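Glp_546_48378_50642 (PDB 2QVW) cleaves double-stranded RNA into small interfering RNAs of 21 to 23 base pairs for the RNA interference pathway. Local coordinates at residues K140-E145 against C249-D254; G158-T163 against L170-G175; H645-L650 against F724-A729. All coordinates share one frame; numbering follows the deposited sequence.

Interaction 1. Residues K140-E145 against C249-D254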
loop_
_atom_site.group_PDB
_atom_site.type_symbol
_atom_site.label_atom_id
_atom_site.label_comp_id
_atom_site.label_asym_id
_atom_site.label_seq_id
_atom_site.Cartn_x
_atom_site.Cartn_y
_atom_site.Cartn_z
ATOM N N LYS A 140 4.226 -49.990 0.730
ATOM C CA LYS A 140 5.161 -51.083 0.924
ATOM C C LYS A 140 6.590 -50.572 1.078
ATOM O O LYS A 140 6.840 -49.373 1.024
ATOM C CB LYS A 140 5.084 -52.076 -0.248
ATOM C CG LYS A 140 3.923 -53.051 -0.151
ATOM C CD LYS A 140 4.207 -54.364 -0.854
ATOM C CE LYS A 140 3.072 -55.321 -0.601
ATOM N NZ LYS A 140 2.824 -55.442 0.866
ATOM N N ARG A 141 7.516 -51.504 1.290
ATOM C CA ARG A 141 8.941 -51.209 1.435
ATOM C C ARG A 141 9.593 -51.670 0.121
ATOM O O ARG A 141 9.271 -52.754 -0.370
ATOM C CB ARG A 141 9.512 -52.011 2.606
ATOM C CG ARG A 141 10.408 -51.221 3.541
ATOM C CD ARG A 141 9.643 -50.103 4.238
ATOM N NE ARG A 141 10.328 -49.621 5.436
ATOM C CZ ARG A 141 9.697 -49.122 6.498
ATOM N NH1 ARG A 141 8.369 -49.040 6.511
ATOM N NH2 ARG A 141 10.387 -48.716 7.556
ATOM N N LEU A 142 10.495 -50.876 -0.458
ATOM C CA LEU A 142 11.104 -51.270 -1.729
ATOM C C LEU A 142 11.501 -52.737 -1.773
ATOM O O LEU A 142 11.569 -53.328 -2.855
ATOM C CB LEU A 142 12.327 -50.413 -2.052
ATOM C CG LEU A 142 12.125 -48.927 -2.341
ATOM C CD1 LEU A 142 13.444 -48.364 -2.843
ATOM C CD2 LEU A 142 11.030 -48.710 -3.380
ATOM N N SER A 143 11.752 -53.314 -0.596
ATOM C CA SER A 143 12.153 -54.712 -0.465
ATOM C C SER A 143 10.957 -55.662 -0.486
ATOM O O SER A 143 11.063 -56.822 -0.082
ATOM C CB SER A 143 12.920 -54.908 0.837
ATOM O OG SER A 143 12.079 -54.662 1.945
ATOM N N ASP A 144 9.815 -55.162 -0.954
ATOM C CA ASP A 144 8.592 -55.955 -1.044
ATOM C C ASP A 144 8.241 -56.177 -2.502
ATOM O O ASP A 144 7.529 -57.119 -2.842
ATOM C CB ASP A 144 7.433 -55.237 -0.348
ATOM C CG ASP A 144 7.225 -55.708 1.077
ATOM O OD1 ASP A 144 8.195 -55.692 1.865
ATOM O OD2 ASP A 144 6.083 -56.090 1.405
ATOM N N GLU A 145 8.764 -55.305 -3.357
ATOM C CA GLU A 145 8.506 -55.380 -4.791
ATOM C C GLU A 145 9.794 -55.542 -5.605
ATOM O O GLU A 145 10.576 -56.476 -5.391
ATOM C CB GLU A 145 7.762 -54.117 -5.254
ATOM C CG GLU A 145 6.501 -53.786 -4.444
ATOM C CD GLU A 145 5.678 -52.653 -5.045
ATOM O OE1 GLU A 145 5.058 -52.857 -6.112
ATOM O OE2 GLU A 145 5.654 -51.555 -4.449
ATOM N N CYS A 249 13.735 -48.215 2.513
ATOM C CA CYS A 249 13.027 -47.355 1.573
ATOM C C CYS A 249 11.536 -47.593 1.521
ATOM O O CYS A 249 11.087 -48.712 1.296
ATOM C CB CYS A 249 13.598 -47.548 0.168
ATOM S SG CYS A 249 15.343 -47.188 0.031
ATOM N N LEU A 250 10.777 -46.523 1.716
ATOM C CA LEU A 250 9.326 -46.582 1.666
ATOM C C LEU A 250 8.901 -45.771 0.448
ATOM O O LEU A 250 8.841 -44.546 0.503
ATOM C CB LEU A 250 8.730 -45.975 2.935
ATOM C CG LEU A 250 7.225 -46.126 3.165
ATOM C CD1 LEU A 250 6.859 -45.468 4.473
ATOM C CD2 LEU A 250 6.446 -45.487 2.037
ATOM N N LEU A 251 8.608 -46.449 -0.654
ATOM C CA LEU A 251 8.209 -45.750 -1.870
ATOM C C LEU A 251 6.911 -44.962 -1.681
ATOM O O LEU A 251 5.883 -45.519 -1.289
ATOM C CB LEU A 251 8.065 -46.750 -3.024
ATOM C CG LEU A 251 7.935 -46.174 -4.434
ATOM C CD1 LEU A 251 8.405 -47.202 -5.440
ATOM C CD2 LEU A 251 6.501 -45.765 -4.703
ATOM N N LEU A 252 6.967 -43.661 -1.956
ATOM C CA LEU A 252 5.796 -42.795 -1.832
ATOM C C LEU A 252 4.910 -42.948 -3.070
ATOM O O LEU A 252 5.410 -43.115 -4.181
ATOM C CB LEU A 252 6.223 -41.327 -1.705
ATOM C CG LEU A 252 7.188 -40.903 -0.593
ATOM C CD1 LEU A 252 7.311 -39.386 -0.601
ATOM C CD2 LEU A 252 6.690 -41.388 0.752
ATOM N N PRO A 253 3.577 -42.877 -2.903
ATOM C CA PRO A 253 2.709 -43.018 -4.082
ATOM C C PRO A 253 2.925 -41.936 -5.156
ATOM O O PRO A 253 3.260 -40.796 -4.837
ATOM C CB PRO A 253 1.295 -43.000 -3.477
ATOM C CG PRO A 253 1.463 -42.231 -2.205
ATOM C CD PRO A 253 2.774 -42.749 -1.673
ATOM N N ASP A 254 2.743 -42.313 -6.421
ATOM C CA ASP A 254 2.913 -41.404 -7.555
ATOM C C ASP A 254 2.705 -39.937 -7.175
ATOM O O ASP A 254 3.604 -39.114 -7.337
ATOM C CB ASP A 254 1.950 -41.802 -8.684
ATOM C CG ASP A 254 2.360 -43.100 -9.378
ATOM O OD1 ASP A 254 3.255 -43.052 -10.246
ATOM O OD2 ASP A 254 1.798 -44.169 -9.057
#

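Interaction 2. Residues G158-T163 against L170-G175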
loop_
_atom_site.group_PDB
_atom_site.type_symbol
_atom_site.label_atom_id
_atom_site.label_comp_id
_atom_site.label_asym_id
_atom_site.label_seq_id
_atom_site.Cartn_x
_atom_site.Cartn_y
_atom_site.Cartn_z
ATOM N N GLY A 158 12.847 -41.655 -10.826
ATOM C CA GLY A 158 12.125 -40.411 -10.623
ATOM C C GLY A 158 11.127 -40.447 -9.478
ATOM O O GLY A 158 10.704 -39.402 -8.976
ATOM N N ARG A 159 10.739 -41.648 -9.061
ATOM C CA ARG A 159 9.783 -41.784 -7.971
ATOM C C ARG A 159 10.458 -41.434 -6.652
ATOM O O ARG A 159 11.634 -41.744 -6.441
ATOM C CB ARG A 159 9.235 -43.211 -7.923
ATOM C CG ARG A 159 8.461 -43.614 -9.170
ATOM C CD ARG A 159 7.914 -45.038 -9.067
ATOM N NE ARG A 159 6.853 -45.172 -8.067
ATOM C CZ ARG A 159 5.675 -44.568 -8.149
ATOM N NH1 ARG A 159 5.406 -43.787 -9.188
ATOM N NH2 ARG A 159 4.768 -44.746 -7.194
ATOM N N MET A 160 9.706 -40.779 -5.771
ATOM C CA MET A 160 10.214 -40.376 -4.463
ATOM C C MET A 160 10.127 -41.484 -3.409
ATOM O O MET A 160 9.341 -42.421 -3.533
ATOM C CB MET A 160 9.460 -39.143 -3.959
ATOM C CG MET A 160 9.742 -37.846 -4.719
ATOM S SD MET A 160 11.495 -37.323 -4.731
ATOM C CE MET A 160 11.812 -37.295 -6.497
ATOM N N VAL A 161 10.937 -41.362 -2.365
ATOM C CA VAL A 161 10.962 -42.349 -1.296
ATOM C C VAL A 161 11.851 -41.859 -0.151
ATOM O O VAL A 161 12.939 -41.347 -0.387
ATOM C CB VAL A 161 11.492 -43.703 -1.826
ATOM C CG1 VAL A 161 12.795 -43.494 -2.578
ATOM C CG2 VAL A 161 11.709 -44.669 -0.673
ATOM N N ALA A 162 11.377 -42.016 1.084
ATOM C CA ALA A 162 12.117 -41.576 2.261
ATOM C C ALA A 162 12.524 -42.756 3.121
ATOM O O ALA A 162 12.087 -43.881 2.886
ATOM C CB ALA A 162 11.269 -40.621 3.079
ATOM N N THR A 163 13.351 -42.491 4.127
ATOM C CA THR A 163 13.826 -43.533 5.036
ATOM C C THR A 163 13.331 -43.309 6.462
ATOM O O THR A 163 14.013 -42.687 7.274
ATOM C CB THR A 163 15.339 -43.557 5.052
ATOM O OG1 THR A 163 15.815 -42.237 5.324
ATOM C CG2 THR A 163 15.886 -44.020 3.702
ATOM N N LEU A 170 14.458 -37.720 2.695
ATOM C CA LEU A 170 13.862 -37.980 1.397
ATOM C C LEU A 170 14.920 -38.145 0.319
ATOM O O LEU A 170 15.984 -37.521 0.369
ATOM C CB LEU A 170 12.926 -36.833 1.028
ATOM C CG LEU A 170 11.984 -36.360 2.142
ATOM C CD1 LEU A 170 11.249 -35.109 1.704
ATOM C CD2 LEU A 170 11.001 -37.461 2.495
ATOM N N TYR A 171 14.618 -38.998 -0.656
ATOM C CA TYR A 171 15.525 -39.270 -1.765
ATOM C C TYR A 171 14.711 -39.519 -3.025
ATOM O O TYR A 171 13.515 -39.791 -2.963
ATOM C CB TYR A 171 16.383 -40.515 -1.492
ATOM C CG TYR A 171 17.248 -40.485 -0.243
ATOM C CD1 TYR A 171 16.693 -40.670 1.030
ATOM C CD2 TYR A 171 18.633 -40.334 -0.338
ATOM C CE1 TYR A 171 17.495 -40.713 2.174
ATOM C CE2 TYR A 171 19.443 -40.378 0.801
ATOM C CZ TYR A 171 18.863 -40.570 2.051
ATOM O OH TYR A 171 19.654 -40.635 3.170
ATOM N N VAL A 172 15.377 -39.429 -4.168
ATOM C CA VAL A 172 14.729 -39.662 -5.450
ATOM C C VAL A 172 15.384 -40.854 -6.132
ATOM O O VAL A 172 16.542 -40.779 -6.549
ATOM C CB VAL A 172 14.850 -38.434 -6.372
ATOM C CG1 VAL A 172 16.258 -37.893 -6.334
ATOM C CG2 VAL A 172 14.479 -38.819 -7.799
ATOM N N VAL A 173 14.644 -41.954 -6.236
ATOM C CA VAL A 173 15.164 -43.166 -6.863
ATOM C C VAL A 173 15.652 -42.933 -8.287
ATOM O O VAL A 173 14.944 -42.350 -9.112
ATOM C CB VAL A 173 14.102 -44.284 -6.881
ATOM C CG1 VAL A 173 14.501 -45.373 -7.864
ATOM C CG2 VAL A 173 13.958 -44.869 -5.488
ATOM N N LEU A 174 16.870 -43.384 -8.566
ATOM C CA LEU A 174 17.453 -43.246 -9.895
ATOM C C LEU A 174 17.495 -44.613 -10.551
ATOM O O LEU A 174 17.612 -44.726 -11.771
ATOM C CB LEU A 174 18.872 -42.681 -9.815
ATOM C CG LEU A 174 19.009 -41.260 -9.277
ATOM C CD1 LEU A 174 20.468 -40.869 -9.257
ATOM C CD2 LEU A 174 18.211 -40.306 -10.155
ATOM N N GLY A 175 17.399 -45.651 -9.729
ATOM C CA GLY A 175 17.422 -46.999 -10.255
ATOM C C GLY A 175 18.141 -47.979 -9.359
ATOM O O GLY A 175 19.012 -47.602 -8.574
#

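Interaction 3. Residues H645-L650 against F724-A729. With MN (manganese (II) ion), chain E.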
loop_
_atom_site.group_PDB
_atom_site.type_symbol
_atom_site.label_atom_id
_atom_site.label_comp_id
_atom_site.label_asym_id
_atom_site.label_seq_id
_atom_site.Cartn_x
_atom_site.Cartn_y
_atom_site.Cartn_z
ATOM N N HIS A 645 -6.631 38.884 -16.359
ATOM C CA HIS A 645 -6.238 39.059 -14.961
ATOM C C HIS A 645 -6.927 38.185 -13.894
ATOM O O HIS A 645 -6.358 37.929 -12.824
ATOM C CB HIS A 645 -6.392 40.536 -14.590
ATOM C CG HIS A 645 -5.585 41.456 -15.452
ATOM N ND1 HIS A 645 -4.207 41.415 -15.494
ATOM C CD2 HIS A 645 -5.960 42.423 -16.323
ATOM C CE1 HIS A 645 -3.770 42.318 -16.355
ATOM N NE2 HIS A 645 -4.812 42.943 -16.871
ATOM N N VAL A 646 -8.135 37.720 -14.195
ATOM C CA VAL A 646 -8.917 36.917 -13.266
ATOM C C VAL A 646 -8.573 35.426 -13.155
ATOM O O VAL A 646 -8.650 34.850 -12.071
ATOM C CB VAL A 646 -10.408 37.042 -13.618
ATOM C CG1 VAL A 646 -11.255 36.515 -12.492
ATOM C CG2 VAL A 646 -10.748 38.490 -13.909
ATOM N N TYR A 647 -8.198 34.801 -14.267
ATOM C CA TYR A 647 -7.888 33.368 -14.279
ATOM C C TYR A 647 -6.611 33.008 -13.518
ATOM O O TYR A 647 -6.177 31.854 -13.527
ATOM C CB TYR A 647 -7.788 32.869 -15.729
ATOM C CG TYR A 647 -6.454 33.138 -16.407
ATOM C CD1 TYR A 647 -5.317 32.384 -16.086
ATOM C CD2 TYR A 647 -6.329 34.129 -17.390
ATOM C CE1 TYR A 647 -4.101 32.600 -16.723
ATOM C CE2 TYR A 647 -5.107 34.354 -18.035
ATOM C CZ TYR A 647 -3.999 33.582 -17.694
ATOM O OH TYR A 647 -2.788 33.776 -18.325
ATOM N N GLN A 648 -6.020 33.991 -12.848
ATOM C CA GLN A 648 -4.781 33.790 -12.097
ATOM C C GLN A 648 -4.741 32.598 -11.146
ATOM O O GLN A 648 -3.879 31.725 -11.268
ATOM C CB GLN A 648 -4.444 35.061 -11.310
ATOM C CG GLN A 648 -4.037 36.231 -12.180
ATOM C CD GLN A 648 -2.912 35.861 -13.132
ATOM O OE1 GLN A 648 -3.120 35.150 -14.128
ATOM N NE2 GLN A 648 -1.704 36.334 -12.826
ATOM N N LYS A 649 -5.664 32.567 -10.193
ATOM C CA LYS A 649 -5.678 31.494 -9.214
ATOM C C LYS A 649 -6.208 30.170 -9.764
ATOM O O LYS A 649 -5.745 29.091 -9.372
ATOM C CB LYS A 649 -6.476 31.937 -7.986
ATOM C CG LYS A 649 -5.859 33.127 -7.249
ATOM C CD LYS A 649 -6.681 33.516 -6.042
ATOM C CE LYS A 649 -6.058 34.678 -5.303
ATOM N NZ LYS A 649 -6.906 35.132 -4.172
ATOM N N LEU A 650 -7.177 30.248 -10.668
ATOM C CA LEU A 650 -7.729 29.046 -11.265
ATOM C C LEU A 650 -6.572 28.242 -11.835
ATOM O O LEU A 650 -6.454 27.037 -11.606
ATOM C CB LEU A 650 -8.694 29.405 -12.388
ATOM C CG LEU A 650 -10.106 29.836 -12.004
ATOM C CD1 LEU A 650 -10.778 30.436 -13.206
ATOM C CD2 LEU A 650 -10.901 28.650 -11.494
ATOM N N PHE A 724 -5.783 26.647 -20.277
ATOM C CA PHE A 724 -6.213 25.261 -20.204
ATOM C C PHE A 724 -6.268 24.847 -18.740
ATOM O O PHE A 724 -7.268 24.307 -18.282
ATOM C CB PHE A 724 -5.246 24.345 -20.948
ATOM C CG PHE A 724 -5.636 22.886 -20.891
ATOM C CD1 PHE A 724 -6.561 22.356 -21.790
ATOM C CD2 PHE A 724 -5.102 22.051 -19.903
ATOM C CE1 PHE A 724 -6.951 21.018 -21.709
ATOM C CE2 PHE A 724 -5.481 20.709 -19.806
ATOM C CZ PHE A 724 -6.408 20.189 -20.710
ATOM N N GLU A 725 -5.188 25.101 -18.009
ATOM C CA GLU A 725 -5.126 24.763 -16.590
ATOM C C GLU A 725 -6.250 25.483 -15.870
ATOM O O GLU A 725 -6.815 24.966 -14.900
ATOM C CB GLU A 725 -3.800 25.206 -15.976
ATOM C CG GLU A 725 -2.555 24.646 -16.625
ATOM C CD GLU A 725 -1.303 25.193 -15.972
ATOM O OE1 GLU A 725 -1.186 26.430 -15.825
ATOM O OE2 GLU A 725 -0.425 24.394 -15.600
ATOM N N ALA A 726 -6.549 26.694 -16.333
ATOM C CA ALA A 726 -7.618 27.490 -15.756
ATOM C C ALA A 726 -8.917 26.722 -15.961
ATOM O O ALA A 726 -9.740 26.604 -15.052
ATOM C CB ALA A 726 -7.689 28.836 -16.450
ATOM N N ILE A 727 -9.093 26.197 -17.168
ATOM C CA ILE A 727 -10.285 25.429 -17.483
ATOM C C ILE A 727 -10.356 24.252 -16.520
ATOM O O ILE A 727 -11.275 24.148 -15.710
ATOM C CB ILE A 727 -10.239 24.888 -18.931
ATOM C CG1 ILE A 727 -10.018 26.035 -19.922
ATOM C CG2 ILE A 727 -11.526 24.148 -19.257
ATOM C CD1 ILE A 727 -11.050 27.132 -19.854
ATOM N N LEU A 728 -9.363 23.374 -16.613
ATOM C CA LEU A 728 -9.289 22.199 -15.761
ATOM C C LEU A 728 -9.765 22.491 -14.361
ATOM O O LEU A 728 -10.517 21.713 -13.797
ATOM C CB LEU A 728 -7.861 21.654 -15.699
ATOM C CG LEU A 728 -7.627 20.479 -14.728
ATOM C CD1 LEU A 728 -8.602 19.328 -14.993
ATOM C CD2 LEU A 728 -6.189 20.006 -14.884
ATOM N N ALA A 729 -9.321 23.601 -13.791
ATOM C CA ALA A 729 -9.751 23.961 -12.452
ATOM C C ALA A 729 -11.263 24.193 -12.457
ATOM O O ALA A 729 -11.984 23.716 -11.574
ATOM C CB ALA A 729 -9.024 25.205 -11.996
HETATM MN MN MN E . 0.941 27.423 -16.807
#

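Interaction 1. Residues K140-E145 against C249-D254
Arg141 and Leu142 bring the loop that follows helix 127-137 against the carbonyl of Cys249, at the start of strand 250-251. A single backbone hydrogen bond joins the two segments, Leu142 N to Cys249 O at 2.8 Å, and the N-H points well at its acceptor (161°), although the donor stands 27° out of the carbonyl plane. The same oxygen also receives a CA-H...O contact from Arg141 CA at 3.3 Å.

The Arg141 side chain then runs past this carbonyl. Its CB lies at the edge of contact with Cys249 O, and CG comes to 3.4 Å from that oxygen. A bend at chi2 (64°) keeps CD beside it as well. Farther out, NE bonds to the carbonyl O of Glu247, NH1 passes loosely by Leu250 CD1, and NH2 forms a salt bridge with Glu165. A long chain with a charged end suits this partly exposed place, since its methylenes line the Cys249 carbonyl while the guanidinium reaches polar partners on two other loop residues.

Leu142 supplies the apolar part of the contact, and its branched end suits a place beside another leucine. Its CD2 sits 3.6 Å from Leu251 CB, the two side chains crossing at about a right angle. Strand 250-251 meanwhile bonds through its backbone to strand 160-163, with Leu250 paired to Ala162. A loop packed over a short edge strand in this way closes one margin of the small beta sheet of the PAZ domain.

Interaction 2. Residues G158-T163 against L170-G175
Val161 and Tyr171 form a hydrogen-bonded pair, flanked by two non-hydrogen-bonded pairs, in a beta hairpin in which strand 160-163 runs antiparallel to strand 169-178 within the PAZ sheet. Val161 N reaches Tyr171 O at 3.1 Å, and Tyr171 N answers to Val161 O at 2.9 Å. Two further bonds extend the pairing beyond strand 160-163: Val173 N to Arg159 O, then Gly158 N to Val173 O at 2.8 Å. Gly158 takes a positive phi (94°), at which a CB would be jammed against the preceding carbonyl oxygen, so glycine suits the spot.

The close packing is in the apolar side chains. On one face Met160, Ala162, Leu170 and Val172 gather: Ala162 CB meets the CD2 branch of Leu170, while the bend of Met160 at chi2 (-59°) turns SD toward Tyr171 O and Val172, and CE beyond it meets CB and CG2 of Val172. Val261 of helix 260-264 touches both Met160 and Leu170. The opposite face holds Val161, whose CG1 lies 3.4 Å from Val173 CG2; these beta-branched residues fit an extended backbone. Strand 213-219 continues the sheet beyond strand 169-178, and strand 250-251 continues it beyond strand 160-163.

The loose side is at Leu174 and Gly175, which take part in a classic beta bulge opposite Ala216 and do not touch segment 158-163. Tyr171, by contrast, is the residue most covered across the contact, though its ring stays partly exposed; the ring edge meets Thr163. The Thr163 hydroxyl is hydrogen-bonded to the carbonyl of Ile166, and its OG1 stands near the ring plane, 3.9 Å from Tyr171 CE1.

Interaction 3. Residues H645-L650 against F724-A729
The ring of Tyr647 approaches Ala726 obliquely, while Gln648 OE1 lies over one ring face, 3.8 Å above the plane and displaced toward the rim. Closer to the backbone, Tyr647 CB rests 4.1 Å from Ala726 CB. Val719 and Asp722 of helix 718-735 also touch this tyrosine, which occupies the N-cap position before helix 648-669.

The other flat group is the Glu725 carboxylate. Its OE1 binds manganese at 2.5 Å, whereas OE2 stays 3.5 Å from the ion, so a single oxygen does the binding. The chain is extended beyond CG (chi2 178°), carrying the carboxylate out from its helix to the metal.

No hydrogen bond crosses between the segments; alkyl groups pack on each other and against backbone carbonyls. Leu650 CB sits 4.2 Å from Ala726 CB, and Leu650 CD2 reaches Ala729 CB at 4.0 Å. Alanines three residues apart present a low surface on helix 718-735, allowing the leucine to settle closely, and Ala641 of helix 631-642 adds to the same buried cluster.

Glu651, next along from Leu650, and Asp722 complete the manganese site with Glu725. The alanine-lined packing thus joins the two helices that carry these ligands, and acidic residues from two helices converging on a divalent metal are characteristic of the ribonuclease III catalytic site.

Overall arrangement
Interactions 1 and 2 belong to one PAZ sheet, their centres about 9 Å apart. Strand 250-251 lies next to strand 160-163; Leu252 N probably bonds to Met160 O (3.1 Å), and a salt bridge links Asp254 OD1 to Arg159 NH1 at 2.5 Å. Interaction 3 belongs to a ribonuclease III domain on the other side of the chain's centre, with its centre about 81 Å from that of interaction 1 and about 75 Å from that of interaction 2. Nearest atoms are about 60 Å away in both cases. Such a separation between the PAZ domain and the manganese site is consistent with Dicer measuring its RNA products by length.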